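Local coordinates for putative sugar ABC transport system, substrate-binding protein (Bordetella parapertussis, PDB 5IX8), which probably binds a carbohydrate and serves as the solute receptor of an ABC transport system, at residues G140-V145 / T198-Y203; D193-T198 / A222-K227; V204-T209 / V226-S231. All blocks are in the same frame, centred on the assembly; numbering follows the deposited sequence.

Contact 1. Residues G140-V145 / T198-Y203; sequences GKQVIV and TPDAEY
The Tyr203 ring turns an edge to Lys141 and Gln142, where strand 142-145 begins: Lys141 CD lies near the ring plane, 4.0 Å from Tyr203 CE2, and Gln142 O meets the ring at its edge too. Val143 CG2 approaches obliquely and also packs against Tyr203 CB, while the phenol OH is hydrogen-bonded to Asp136. The other flat pair, the Gln142 amide and the Asp200 carboxylate, runs side by side in the same direction with planes 67° apart. They do not bond directly; the amide rests on carbon, with OE1 of Gln142 3.5 Å from Thr198 CG2. Two waters link the segments through the backbone of Asp200: one donates to Gln142 OE1 and accepts from Asp200 N, and the second accepts from Gln142 N and donates to Asp200 O and Glu202 OE2. The extended Lys141 chain crosses the Glu202 carboxylate obliquely, so its methylenes touch the oxygens; in the conformer described, NZ is 4.1 Å from Glu202 OE1, too far for a salt bridge. In the backbone, Glu202 N donates to Gln142 O at 2.9 Å, nearly straight (166°) and in the carbonyl plane; Tyr203 N adds only a weak second bond to that oxygen. Two residues on, Ile144 N reaches Tyr203 O at 2.9 Å from above the carbonyl plane. On the side facing helix 184-197, Ile144 CD1 is pressed to 3.5 Å from Ala201 CB, a tight contact, and its CG1 slides past Thr198 CB. A type I turn from Thr198 to Ala201 leads from the helix into the strand. The short strand segments splay by 71°, and the pair belongs to the parallel part of the mixed sheet in one alpha/beta domain of the periplasmic binding protein fold.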
ATOM      1  N   GLY A 140      11.173   2.806 -27.078  1.00 23.09           N
ATOM      2  CA  GLY A 140      10.764   2.060 -28.242  1.00 23.72           C
ATOM      3  C   GLY A 140      10.153   0.690 -27.978  1.00 23.06           C
ATOM      4  O   GLY A 140       9.659   0.055 -28.925  1.00 25.39           O
ATOM      5  N   LYS A 141      10.131   0.220 -26.739  0.65 21.04           N
ATOM      6  CA  LYS A 141       9.706  -1.146 -26.461  0.65 19.89           C
ATOM      7  C   LYS A 141       8.313  -1.160 -25.852  0.65 18.70           C
ATOM      8  O   LYS A 141       7.887  -0.195 -25.216  0.65 17.92           O
ATOM      9  CB  LYS A 141      10.683  -1.848 -25.519  0.65 19.67           C
ATOM     10  CG  LYS A 141      12.128  -1.791 -26.017  0.65 20.16           C
ATOM     11  CD  LYS A 141      13.085  -2.575 -25.136  0.65 21.39           C
ATOM     12  CE  LYS A 141      14.463  -2.635 -25.824  0.65 23.72           C
ATOM     13  NZ  LYS A 141      15.488  -3.347 -25.019  0.65 25.29           N
ATOM     14  N   GLN A 142       7.613  -2.277 -26.053  1.00 18.58           N
ATOM     15  CA  GLN A 142       6.221  -2.396 -25.643  1.00 18.47           C
ATOM     16  C   GLN A 142       6.080  -2.917 -24.221  1.00 17.34           C
ATOM     17  O   GLN A 142       6.773  -3.854 -23.809  1.00 17.30           O
ATOM     18  CB  GLN A 142       5.447  -3.293 -26.599  1.00 19.86           C
ATOM     19  CG  GLN A 142       5.330  -2.692 -27.970  1.00 23.63           C
ATOM     20  CD  GLN A 142       4.526  -3.564 -28.921  1.00 27.06           C
ATOM     21  OE1 GLN A 142       3.663  -4.334 -28.496  1.00 27.98           O
ATOM     22  NE2 GLN A 142       4.810  -3.449 -30.221  1.00 29.46           N
ATOM     23  N   VAL A 143       5.139  -2.320 -23.495  1.00 16.05           N
ATOM     24  CA  VAL A 143       4.902  -2.572 -22.083  1.00 15.20           C
ATOM     25  C   VAL A 143       3.431  -2.943 -21.910  1.00 13.54           C
ATOM     26  O   VAL A 143       2.542  -2.135 -22.226  1.00 15.10           O
ATOM     27  CB  VAL A 143       5.235  -1.332 -21.229  1.00 15.29           C
ATOM     28  CG1 VAL A 143       4.983  -1.624 -19.731  1.00 14.73           C
ATOM     29  CG2 VAL A 143       6.704  -0.850 -21.484  1.00 16.06           C
ATOM     30  N   ILE A 144       3.170  -4.149 -21.408  1.00 12.64           N
ATOM     31  CA  ILE A 144       1.816  -4.534 -21.009  1.00 12.33           C
ATOM     32  C   ILE A 144       1.490  -3.867 -19.684  1.00 13.23           C
ATOM     33  O   ILE A 144       2.284  -3.957 -18.728  1.00 13.71           O
ATOM     34  CB  ILE A 144       1.711  -6.057 -20.873  1.00 12.98           C
ATOM     35  CG1 ILE A 144       1.703  -6.728 -22.250  1.00 12.67           C
ATOM     36  CG2 ILE A 144       0.464  -6.431 -20.042  1.00 12.72           C
ATOM     37  CD1 ILE A 144       2.157  -8.215 -22.233  1.00 12.40           C
ATOM     38  N   VAL A 145       0.307  -3.247 -19.597  1.00 11.78           N
ATOM     39  CA  VAL A 145      -0.159  -2.608 -18.369  1.00 11.68           C
ATOM     40  C   VAL A 145      -1.305  -3.434 -17.790  1.00 11.99           C
ATOM     41  O   VAL A 145      -2.332  -3.624 -18.450  1.00 12.66           O
ATOM     42  CB  VAL A 145      -0.596  -1.154 -18.606  1.00 12.80           C
ATOM     43  CG1 VAL A 145      -1.174  -0.568 -17.304  1.00 14.53           C
ATOM     44  CG2 VAL A 145       0.591  -0.284 -19.140  1.00 14.27           C
ATOM     45  N   THR A 198      -0.307  -9.210 -27.072  1.00 15.61           N
ATOM     46  CA  THR A 198       0.789  -8.253 -27.227  1.00 15.45           C
ATOM     47  C   THR A 198       2.080  -9.039 -27.425  1.00 15.23           C
ATOM     48  O   THR A 198       2.974  -9.044 -26.574  1.00 14.74           O
ATOM     49  CB  THR A 198       0.862  -7.326 -26.016  1.00 15.45           C
ATOM     50  OG1 THR A 198      -0.467  -7.080 -25.511  1.00 15.58           O
ATOM     51  CG2 THR A 198       1.475  -6.003 -26.384  1.00 16.44           C
ATOM     52  N   PRO A 199       2.208  -9.722 -28.557  1.00 16.36           N
ATOM     53  CA  PRO A 199       3.348 -10.642 -28.733  1.00 17.14           C
ATOM     54  C   PRO A 199       4.704  -9.962 -28.660  1.00 18.81           C
ATOM     55  O   PRO A 199       5.709 -10.636 -28.391  1.00 19.05           O
ATOM     56  CB  PRO A 199       3.101 -11.241 -30.122  1.00 17.15           C
ATOM     57  CG  PRO A 199       2.200 -10.227 -30.795  1.00 17.59           C
ATOM     58  CD  PRO A 199       1.329  -9.674 -29.738  1.00 16.58           C
ATOM     59  N   ASP A 200       4.781  -8.660 -28.907  1.00 18.77           N
ATOM     60  CA  ASP A 200       6.072  -7.994 -28.909  1.00 20.31           C
ATOM     61  C   ASP A 200       6.395  -7.325 -27.577  1.00 19.72           C
ATOM     62  O   ASP A 200       7.465  -6.722 -27.446  1.00 20.75           O
ATOM     63  CB  ASP A 200       6.128  -6.966 -30.060  1.00 23.69           C
ATOM     64  CG  ASP A 200       6.014  -7.618 -31.437  1.00 29.63           C
ATOM     65  OD1 ASP A 200       6.381  -8.805 -31.588  1.00 32.41           O
ATOM     66  OD2 ASP A 200       5.553  -6.945 -32.371  1.00 31.20           O
ATOM     67  N   ALA A 201       5.519  -7.430 -26.574  1.00 17.67           N
ATOM     68  CA  ALA A 201       5.817  -6.802 -25.290  1.00 15.64           C
ATOM     69  C   ALA A 201       7.077  -7.383 -24.644  1.00 16.21           C
ATOM     70  O   ALA A 201       7.321  -8.597 -24.684  1.00 16.71           O
ATOM     71  CB  ALA A 201       4.635  -6.986 -24.332  1.00 15.63           C
ATOM     72  N   GLU A 202       7.862  -6.512 -23.997  1.00 16.90           N
ATOM     73  CA  GLU A 202       9.068  -6.944 -23.294  1.00 17.86           C
ATOM     74  C   GLU A 202       8.989  -6.663 -21.803  1.00 17.34           C
ATOM     75  O   GLU A 202       9.899  -7.046 -21.056  1.00 17.19           O
ATOM     76  CB  GLU A 202      10.304  -6.268 -23.891  1.00 19.63           C
ATOM     77  CG  GLU A 202      10.600  -6.835 -25.274  1.00 22.06           C
ATOM     78  CD  GLU A 202      11.744  -6.152 -25.966  1.00 27.44           C
ATOM     79  OE1 GLU A 202      12.907  -6.439 -25.624  1.00 30.55           O
ATOM     80  OE2 GLU A 202      11.488  -5.318 -26.848  1.00 28.14           O
ATOM     81  N   TYR A 203       7.911  -6.036 -21.351  1.00 16.37           N
ATOM     82  CA  TYR A 203       7.754  -5.634 -19.966  1.00 14.69           C
ATOM     83  C   TYR A 203       6.302  -5.805 -19.597  1.00 13.38           C
ATOM     84  O   TYR A 203       5.429  -5.730 -20.462  1.00 14.17           O
ATOM     85  CB  TYR A 203       8.103  -4.174 -19.758  1.00 15.74           C
ATOM     86  CG  TYR A 203       9.529  -3.857 -20.063  1.00 17.07           C
ATOM     87  CD1 TYR A 203      10.504  -4.045 -19.106  1.00 18.22           C
ATOM     88  CD2 TYR A 203       9.909  -3.353 -21.300  1.00 18.80           C
ATOM     89  CE1 TYR A 203      11.845  -3.743 -19.371  1.00 19.56           C
ATOM     90  CE2 TYR A 203      11.248  -3.035 -21.578  1.00 19.30           C
ATOM     91  CZ  TYR A 203      12.205  -3.234 -20.602  1.00 20.11           C
ATOM     92  OH  TYR A 203      13.529  -2.934 -20.838  1.00 22.59           O
TER
HETATM   93  O   HOH W   1       2.749  -6.742 -29.534  1.00 18.60           O
HETATM   94  O   HOH W   2       8.910  -4.482 -27.504  1.00 23.77           O

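Contact 2. Residues D193-T198 / A222-K227; sequences DLLMRT and ANRPVK
Two helix ends meet here in the alpha/beta domain: helix 184-197 gives way at Thr198, the first residue beyond it, and helix 209-221 is closed by a Schellman motif at Asn223, followed by an inverse gamma turn centred on Pro225. The polar part is carried by Arg224, whose chain bends at chi2 (-81°) and chi3 so that the guanidinium comes to the C-terminal end of helix 184-197. NH1 of Arg224 donates to Leu195 O at 2.8 Å; the oxygen lies in the guanidinium plane, although the nitrogen stands above the carbonyl plane. NH2 of Arg224 bonds Thr198 O at 2.9 Å, and also Ala201 O. The two carbonyls at the helix C-terminus, Leu195 O and Thr198 O, would be expected to favour the positive charge. The apolar part centres on Leu195, which reaches Arg224 tip to tip: its CD2 sits over the centre of one guanidinium face, 3.7 Å from Arg224 CZ. The same methyl touches Val226 CG1 at 4.0 Å, and Leu195 CD1 packs more loosely on Ala222 CB. Just past the helix, Thr198 OG1 turns back and donates to Leu194 O, 2.7 Å away, on a lone pair of that carbonyl.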
ATOM      1  N   ASP A 193      -3.677 -13.407 -20.957  1.00 11.82           N
ATOM      2  CA  ASP A 193      -4.436 -12.832 -22.054  1.00 11.52           C
ATOM      3  C   ASP A 193      -3.647 -11.722 -22.756  1.00 11.55           C
ATOM      4  O   ASP A 193      -3.542 -11.702 -23.996  1.00 11.17           O
ATOM      5  CB  ASP A 193      -5.738 -12.310 -21.455  1.00 12.01           C
ATOM      6  CG  ASP A 193      -6.628 -11.675 -22.451  1.00 14.07           C
ATOM      7  OD1 ASP A 193      -7.240 -12.412 -23.243  1.00 14.85           O
ATOM      8  OD2 ASP A 193      -6.749 -10.434 -22.406  1.00 15.67           O
ATOM      9  N   LEU A 194      -3.047 -10.805 -21.978  1.00 11.60           N
ATOM     10  CA  LEU A 194      -2.351  -9.689 -22.621  1.00 11.49           C
ATOM     11  C   LEU A 194      -1.039 -10.112 -23.277  1.00 12.46           C
ATOM     12  O   LEU A 194      -0.673  -9.517 -24.303  1.00 12.94           O
ATOM     13  CB  LEU A 194      -2.120  -8.538 -21.631  1.00 11.51           C
ATOM     14  CG  LEU A 194      -3.444  -7.800 -21.374  1.00 13.09           C
ATOM     15  CD1 LEU A 194      -3.413  -7.074 -19.998  1.00 14.63           C
ATOM     16  CD2 LEU A 194      -3.771  -6.842 -22.534  1.00 14.43           C
ATOM     17  N   LEU A 195      -0.356 -11.160 -22.773  1.00 12.36           N
ATOM     18  CA  LEU A 195       0.843 -11.640 -23.485  1.00 13.51           C
ATOM     19  C   LEU A 195       0.473 -12.184 -24.853  1.00 14.77           C
ATOM     20  O   LEU A 195       1.201 -11.979 -25.841  1.00 13.76           O
ATOM     21  CB  LEU A 195       1.572 -12.730 -22.680  1.00 13.12           C
ATOM     22  CG  LEU A 195       2.353 -12.260 -21.451  1.00 12.54           C
ATOM     23  CD1 LEU A 195       2.657 -13.465 -20.587  1.00 13.83           C
ATOM     24  CD2 LEU A 195       3.620 -11.536 -21.893  1.00 13.59           C
HETATM   25  N   MSE A 196      -0.647 -12.898 -24.928  1.00 14.58           N
HETATM   26  CA  MSE A 196      -1.085 -13.437 -26.208  1.00 15.75           C
HETATM   27  C   MSE A 196      -1.431 -12.286 -27.170  1.00 15.50           C
HETATM   28  O   MSE A 196      -1.123 -12.331 -28.363  1.00 17.46           O
HETATM   29  CB  MSE A 196      -2.294 -14.370 -26.026  1.00 18.14           C
HETATM   30  CG  MSE A 196      -2.725 -15.048 -27.329  1.00 20.64           C
HETATM   31 SE   MSE A 196      -4.093 -16.324 -26.963  0.46 21.51          SE
HETATM   32  CE  MSE A 196      -3.469 -16.805 -25.177  1.00 20.75           C
ATOM     33  N   ARG A 197      -2.084 -11.261 -26.643  1.00 14.70           N
ATOM     34  CA  ARG A 197      -2.535 -10.139 -27.467  1.00 14.44           C
ATOM     35  C   ARG A 197      -1.430  -9.150 -27.788  1.00 15.33           C
ATOM     36  O   ARG A 197      -1.613  -8.302 -28.681  1.00 16.96           O
ATOM     37  CB  ARG A 197      -3.672  -9.410 -26.745  1.00 13.95           C
ATOM     38  CG  ARG A 197      -4.932 -10.285 -26.656  1.00 13.75           C
ATOM     39  CD  ARG A 197      -5.915  -9.796 -25.541  1.00 15.05           C
ATOM     40  NE  ARG A 197      -6.329  -8.424 -25.815  1.00 17.17           N
ATOM     41  CZ  ARG A 197      -6.863  -7.605 -24.914  1.00 18.31           C
ATOM     42  NH1 ARG A 197      -7.139  -6.371 -25.265  1.00 20.08           N
ATOM     43  NH2 ARG A 197      -7.105  -8.013 -23.661  1.00 17.68           N
ATOM     44  N   THR A 198      -0.307  -9.210 -27.072  1.00 15.61           N
ATOM     45  CA  THR A 198       0.789  -8.253 -27.227  1.00 15.45           C
ATOM     46  C   THR A 198       2.080  -9.039 -27.425  1.00 15.23           C
ATOM     47  O   THR A 198       2.974  -9.044 -26.574  1.00 14.74           O
ATOM     48  CB  THR A 198       0.862  -7.326 -26.016  1.00 15.45           C
ATOM     49  OG1 THR A 198      -0.467  -7.080 -25.511  1.00 15.58           O
ATOM     50  CG2 THR A 198       1.475  -6.003 -26.384  1.00 16.44           C
ATOM     51  N   ALA A 222       4.157 -19.042 -20.568  1.00 18.30           N
ATOM     52  CA  ALA A 222       4.226 -18.690 -21.989  1.00 19.51           C
ATOM     53  C   ALA A 222       5.646 -18.679 -22.539  1.00 21.45           C
ATOM     54  O   ALA A 222       5.832 -18.351 -23.714  1.00 21.85           O
ATOM     55  CB  ALA A 222       3.599 -17.308 -22.229  1.00 19.22           C
ATOM     56  N   ASN A 223       6.646 -18.987 -21.713  1.00 21.91           N
ATOM     57  CA  ASN A 223       8.052 -18.895 -22.110  1.00 22.54           C
ATOM     58  C   ASN A 223       8.395 -17.529 -22.699  1.00 21.47           C
ATOM     59  O   ASN A 223       9.126 -17.423 -23.692  1.00 22.94           O
ATOM     60  CB  ASN A 223       8.409 -20.005 -23.099  1.00 25.64           C
ATOM     61  CG  ASN A 223       8.304 -21.379 -22.476  1.00 29.84           C
ATOM     62  OD1 ASN A 223       7.726 -22.312 -23.056  1.00 33.25           O
ATOM     63  ND2 ASN A 223       8.822 -21.506 -21.263  1.00 30.79           N
ATOM     64  N   ARG A 224       7.857 -16.473 -22.093  1.00 18.90           N
ATOM     65  CA  ARG A 224       8.094 -15.104 -22.542  1.00 17.92           C
ATOM     66  C   ARG A 224       9.074 -14.424 -21.598  1.00 19.62           C
ATOM     67  O   ARG A 224       8.785 -14.291 -20.396  1.00 19.70           O
ATOM     68  CB  ARG A 224       6.782 -14.307 -22.604  1.00 16.47           C
ATOM     69  CG  ARG A 224       5.892 -14.666 -23.799  1.00 16.64           C
ATOM     70  CD  ARG A 224       6.350 -13.961 -25.091  1.00 16.02           C
ATOM     71  NE  ARG A 224       6.205 -12.499 -25.020  1.00 15.24           N
ATOM     72  CZ  ARG A 224       5.058 -11.859 -25.240  1.00 14.95           C
ATOM     73  NH1 ARG A 224       3.943 -12.572 -25.538  1.00 14.94           N
ATOM     74  NH2 ARG A 224       5.017 -10.521 -25.159  1.00 14.27           N
ATOM     75  N   PRO A 225      10.200 -13.972 -22.087  1.00 20.79           N
ATOM     76  CA  PRO A 225      11.215 -13.377 -21.209  1.00 20.98           C
ATOM     77  C   PRO A 225      10.899 -11.938 -20.844  1.00 21.72           C
ATOM     78  O   PRO A 225      11.791 -11.084 -20.875  1.00 23.56           O
ATOM     79  CB  PRO A 225      12.490 -13.462 -22.056  1.00 22.11           C
ATOM     80  CG  PRO A 225      11.961 -13.296 -23.482  1.00 22.70           C
ATOM     81  CD  PRO A 225      10.632 -14.052 -23.499  1.00 21.49           C
ATOM     82  N   VAL A 226       9.665 -11.649 -20.495  1.00 19.64           N
ATOM     83  CA  VAL A 226       9.320 -10.282 -20.123  1.00 18.86           C
ATOM     84  C   VAL A 226       9.853  -9.993 -18.731  1.00 18.72           C
ATOM     85  O   VAL A 226       9.961 -10.893 -17.883  1.00 18.98           O
ATOM     86  CB  VAL A 226       7.803 -10.035 -20.192  1.00 19.07           C
ATOM     87  CG1 VAL A 226       7.312 -10.118 -21.642  1.00 19.21           C
ATOM     88  CG2 VAL A 226       7.033 -11.021 -19.283  1.00 18.72           C
ATOM     89  N   LYS A 227      10.148  -8.715 -18.490  1.00 17.03           N
ATOM     90  CA  LYS A 227      10.561  -8.234 -17.178  1.00 17.03           C
ATOM     91  C   LYS A 227       9.365  -7.575 -16.525  1.00 16.38           C
ATOM     92  O   LYS A 227       8.673  -6.777 -17.166  1.00 17.52           O
ATOM     93  CB  LYS A 227      11.718  -7.236 -17.275  1.00 20.14           C
ATOM     94  CG  LYS A 227      12.959  -7.844 -17.885  1.00 23.44           C
ATOM     95  CD  LYS A 227      14.018  -6.784 -18.113  1.00 26.83           C
ATOM     96  CE  LYS A 227      15.325  -7.450 -18.480  1.00 30.60           C
ATOM     97  NZ  LYS A 227      15.680  -8.414 -17.381  1.00 33.35           N
TER

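Contact 3. Residues V204-T209 / V226-S231; sequences VFTPVT and VKVLTS
A beta-alpha-beta unit is joined here, strand 201-205 lying parallel to strand 227-231 with helix 209-221 as the connection between them. Within these segments the first rung is Val204 N donating to Lys227 O at 3.0 Å; Leu229 N then points almost along the carbonyl axis of Val204 at 2.9 Å to its O. Leu229 O is gripped twice by one residue, by Thr206 N from above the carbonyl plane and by Thr206 OG1, 2.9 Å away, on a lone pair. That hydroxyl takes the crowded position between backbone N and carbonyl carbon (chi1 69°), which turns it toward the neighbouring strand. It also accepts from Thr230 OG1 at 2.8 Å, the two threonines lying side by side and pointing the same way. Past the regular bridges, a CA-H...O contact from Thr230 CA to Thr206 O (3.3 Å, 172° at the hydrogen) continues the close approach of the two segments. Ser231 N is buried without a polar partner, and Ser231 CB comes within 3.2 Å of Pro207 O. The hydroxyl of Ser231 is held by Glu252, and that of Thr209, in the first turn of the helix, by Ala232 O. The Val204 and Val226 side chains cross obliquely, CG2 of Val204 4.0 Å from CG2 of Val226. Val204 and Val228 share the face covered by helix 209-221, through Ala215 and Val216; Phe205 and Leu229 share the other, where both meet Leu129 of helix 122-135 and the Phe205 ring stacks with Phe162 of helix 154-168.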
ATOM      1  N   VAL A 204       6.050  -5.984 -18.297  1.00 12.83           N
ATOM      2  CA  VAL A 204       4.694  -5.978 -17.747  1.00 12.93           C
ATOM      3  C   VAL A 204       4.712  -5.095 -16.510  1.00 13.64           C
ATOM      4  O   VAL A 204       5.566  -5.264 -15.628  1.00 14.43           O
ATOM      5  CB  VAL A 204       4.184  -7.387 -17.376  1.00 13.52           C
ATOM      6  CG1 VAL A 204       2.744  -7.306 -16.794  1.00 14.22           C
ATOM      7  CG2 VAL A 204       4.226  -8.325 -18.585  1.00 14.31           C
ATOM      8  N   PHE A 205       3.793  -4.143 -16.449  1.00 12.47           N
ATOM      9  CA  PHE A 205       3.650  -3.296 -15.273  1.00 12.47           C
ATOM     10  C   PHE A 205       2.479  -3.786 -14.442  1.00 12.60           C
ATOM     11  O   PHE A 205       1.406  -4.034 -14.989  1.00 13.78           O
ATOM     12  CB  PHE A 205       3.417  -1.845 -15.678  1.00 13.18           C
ATOM     13  CG  PHE A 205       3.000  -0.980 -14.542  1.00 12.29           C
ATOM     14  CD1 PHE A 205       3.957  -0.417 -13.703  1.00 13.31           C
ATOM     15  CD2 PHE A 205       1.657  -0.748 -14.301  1.00 13.89           C
ATOM     16  CE1 PHE A 205       3.588   0.404 -12.641  1.00 14.00           C
ATOM     17  CE2 PHE A 205       1.269   0.036 -13.235  1.00 14.91           C
ATOM     18  CZ  PHE A 205       2.247   0.627 -12.393  1.00 14.95           C
ATOM     19  N   THR A 206       2.675  -3.898 -13.129  1.00 12.77           N
ATOM     20  CA  THR A 206       1.626  -4.241 -12.171  1.00 13.70           C
ATOM     21  C   THR A 206       1.782  -3.342 -10.955  1.00 13.75           C
ATOM     22  O   THR A 206       2.915  -2.959 -10.601  1.00 15.26           O
ATOM     23  CB  THR A 206       1.705  -5.712 -11.689  1.00 14.80           C
ATOM     24  OG1 THR A 206       2.873  -5.879 -10.861  1.00 15.84           O
ATOM     25  CG2 THR A 206       1.726  -6.721 -12.865  1.00 13.88           C
ATOM     26  N   PRO A 207       0.685  -3.038 -10.254  1.00 12.30           N
ATOM     27  CA  PRO A 207       0.794  -2.123  -9.117  1.00 12.01           C
ATOM     28  C   PRO A 207       0.990  -2.780  -7.775  1.00 12.46           C
ATOM     29  O   PRO A 207       1.276  -2.039  -6.827  1.00 13.32           O
ATOM     30  CB  PRO A 207      -0.556  -1.386  -9.153  1.00 12.89           C
ATOM     31  CG  PRO A 207      -1.550  -2.518  -9.590  1.00 12.52           C
ATOM     32  CD  PRO A 207      -0.712  -3.169 -10.712  1.00 11.59           C
ATOM     33  N   VAL A 208       0.819  -4.108  -7.645  1.00 12.70           N
ATOM     34  CA  VAL A 208       0.809  -4.763  -6.333  1.00 13.81           C
ATOM     35  C   VAL A 208       1.355  -6.175  -6.443  1.00 13.57           C
ATOM     36  O   VAL A 208       1.295  -6.810  -7.504  1.00 13.50           O
ATOM     37  CB  VAL A 208      -0.601  -4.837  -5.695  1.00 16.81           C
ATOM     38  CG1 VAL A 208      -1.206  -3.494  -5.544  1.00 19.77           C
ATOM     39  CG2 VAL A 208      -1.526  -5.737  -6.529  1.00 16.62           C
ATOM     40  N   THR A 209       1.864  -6.669  -5.308  1.00 14.08           N
ATOM     41  CA  THR A 209       2.497  -7.975  -5.158  1.00 14.62           C
ATOM     42  C   THR A 209       1.822  -9.098  -5.931  1.00 14.17           C
ATOM     43  O   THR A 209       2.451  -9.766  -6.752  1.00 15.14           O
ATOM     44  CB  THR A 209       2.530  -8.376  -3.675  1.00 17.04           C
ATOM     45  OG1 THR A 209       2.973  -7.284  -2.868  1.00 18.99           O
ATOM     46  CG2 THR A 209       3.445  -9.568  -3.494  1.00 17.41           C
ATOM     47  N   VAL A 226       9.665 -11.649 -20.495  1.00 19.64           N
ATOM     48  CA  VAL A 226       9.320 -10.282 -20.123  1.00 18.86           C
ATOM     49  C   VAL A 226       9.853  -9.993 -18.731  1.00 18.72           C
ATOM     50  O   VAL A 226       9.961 -10.893 -17.883  1.00 18.98           O
ATOM     51  CB  VAL A 226       7.803 -10.035 -20.192  1.00 19.07           C
ATOM     52  CG1 VAL A 226       7.312 -10.118 -21.642  1.00 19.21           C
ATOM     53  CG2 VAL A 226       7.033 -11.021 -19.283  1.00 18.72           C
ATOM     54  N   LYS A 227      10.148  -8.715 -18.490  1.00 17.03           N
ATOM     55  CA  LYS A 227      10.561  -8.234 -17.178  1.00 17.03           C
ATOM     56  C   LYS A 227       9.365  -7.575 -16.525  1.00 16.38           C
ATOM     57  O   LYS A 227       8.673  -6.777 -17.166  1.00 17.52           O
ATOM     58  CB  LYS A 227      11.718  -7.236 -17.275  1.00 20.14           C
ATOM     59  CG  LYS A 227      12.959  -7.844 -17.885  1.00 23.44           C
ATOM     60  CD  LYS A 227      14.018  -6.784 -18.113  1.00 26.83           C
ATOM     61  CE  LYS A 227      15.325  -7.450 -18.480  1.00 30.60           C
ATOM     62  NZ  LYS A 227      15.680  -8.414 -17.381  1.00 33.35           N
ATOM     63  N   VAL A 228       9.136  -7.887 -15.257  1.00 15.47           N
ATOM     64  CA  VAL A 228       7.944  -7.436 -14.542  1.00 15.32           C
ATOM     65  C   VAL A 228       8.335  -6.354 -13.547  1.00 15.12           C
ATOM     66  O   VAL A 228       9.395  -6.434 -12.913  1.00 15.43           O
ATOM     67  CB  VAL A 228       7.232  -8.620 -13.853  1.00 16.37           C
ATOM     68  CG1 VAL A 228       6.011  -8.141 -13.050  1.00 16.63           C
ATOM     69  CG2 VAL A 228       6.839  -9.648 -14.915  1.00 16.84           C
ATOM     70  N   LEU A 229       7.509  -5.312 -13.471  1.00 14.22           N
ATOM     71  CA  LEU A 229       7.592  -4.267 -12.464  1.00 13.71           C
ATOM     72  C   LEU A 229       6.414  -4.432 -11.538  1.00 13.48           C
ATOM     73  O   LEU A 229       5.294  -4.705 -11.992  1.00 13.84           O
ATOM     74  CB  LEU A 229       7.538  -2.871 -13.097  1.00 15.03           C
ATOM     75  CG  LEU A 229       8.747  -2.578 -13.993  1.00 18.27           C
ATOM     76  CD1 LEU A 229       8.438  -2.859 -15.431  1.00 20.85           C
ATOM     77  CD2 LEU A 229       9.226  -1.153 -13.805  1.00 20.23           C
ATOM     78  N   THR A 230       6.654  -4.246 -10.247  1.00 12.77           N
ATOM     79  CA  THR A 230       5.574  -4.407  -9.298  1.00 13.31           C
ATOM     80  C   THR A 230       5.908  -3.621  -8.037  1.00 14.11           C
ATOM     81  O   THR A 230       6.855  -2.829  -8.001  1.00 13.74           O
ATOM     82  CB  THR A 230       5.353  -5.902  -9.033  1.00 14.99           C
ATOM     83  OG1 THR A 230       4.111  -6.112  -8.340  1.00 15.47           O
ATOM     84  CG2 THR A 230       6.493  -6.468  -8.218  1.00 16.87           C
ATOM     85  N   SER A 231       5.098  -3.826  -6.995  1.00 15.50           N
ATOM     86  CA  SER A 231       5.244  -3.059  -5.778  1.00 17.27           C
ATOM     87  C   SER A 231       4.943  -3.949  -4.586  1.00 16.73           C
ATOM     88  O   SER A 231       4.133  -4.870  -4.681  1.00 18.24           O
ATOM     89  CB  SER A 231       4.317  -1.838  -5.820  1.00 19.39           C
ATOM     90  OG  SER A 231       4.564  -0.998  -4.705  1.00 21.76           O
TER

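Overall arrangement
All three contacts lie in one domain, and two are neighbouring strand pairings in its sheet: strand 201-205 pairs with 142-145 in contact 1 and with 227-231 in contact 3, the centres of contacts 1 and 3 about 13 Å apart. Two bonds reach from the segments of one to those of the other: Ile144 O to Phe205 N (2.7 Å) in the first pairing, Glu202 O to Lys227 N (3.1 Å) in the second. Contact 2, centred about 8 Å from contact 1, shares Thr198 with it and ties to its strand through Arg224 NH2 and Ala201 O, 3.0 Å apart. Contacts 1 and 2 lie about 26 Å from the chain's centre, contact 3 about 14 Å, consistent with its strand ends facing the interdomain cleft where this family binds ligands.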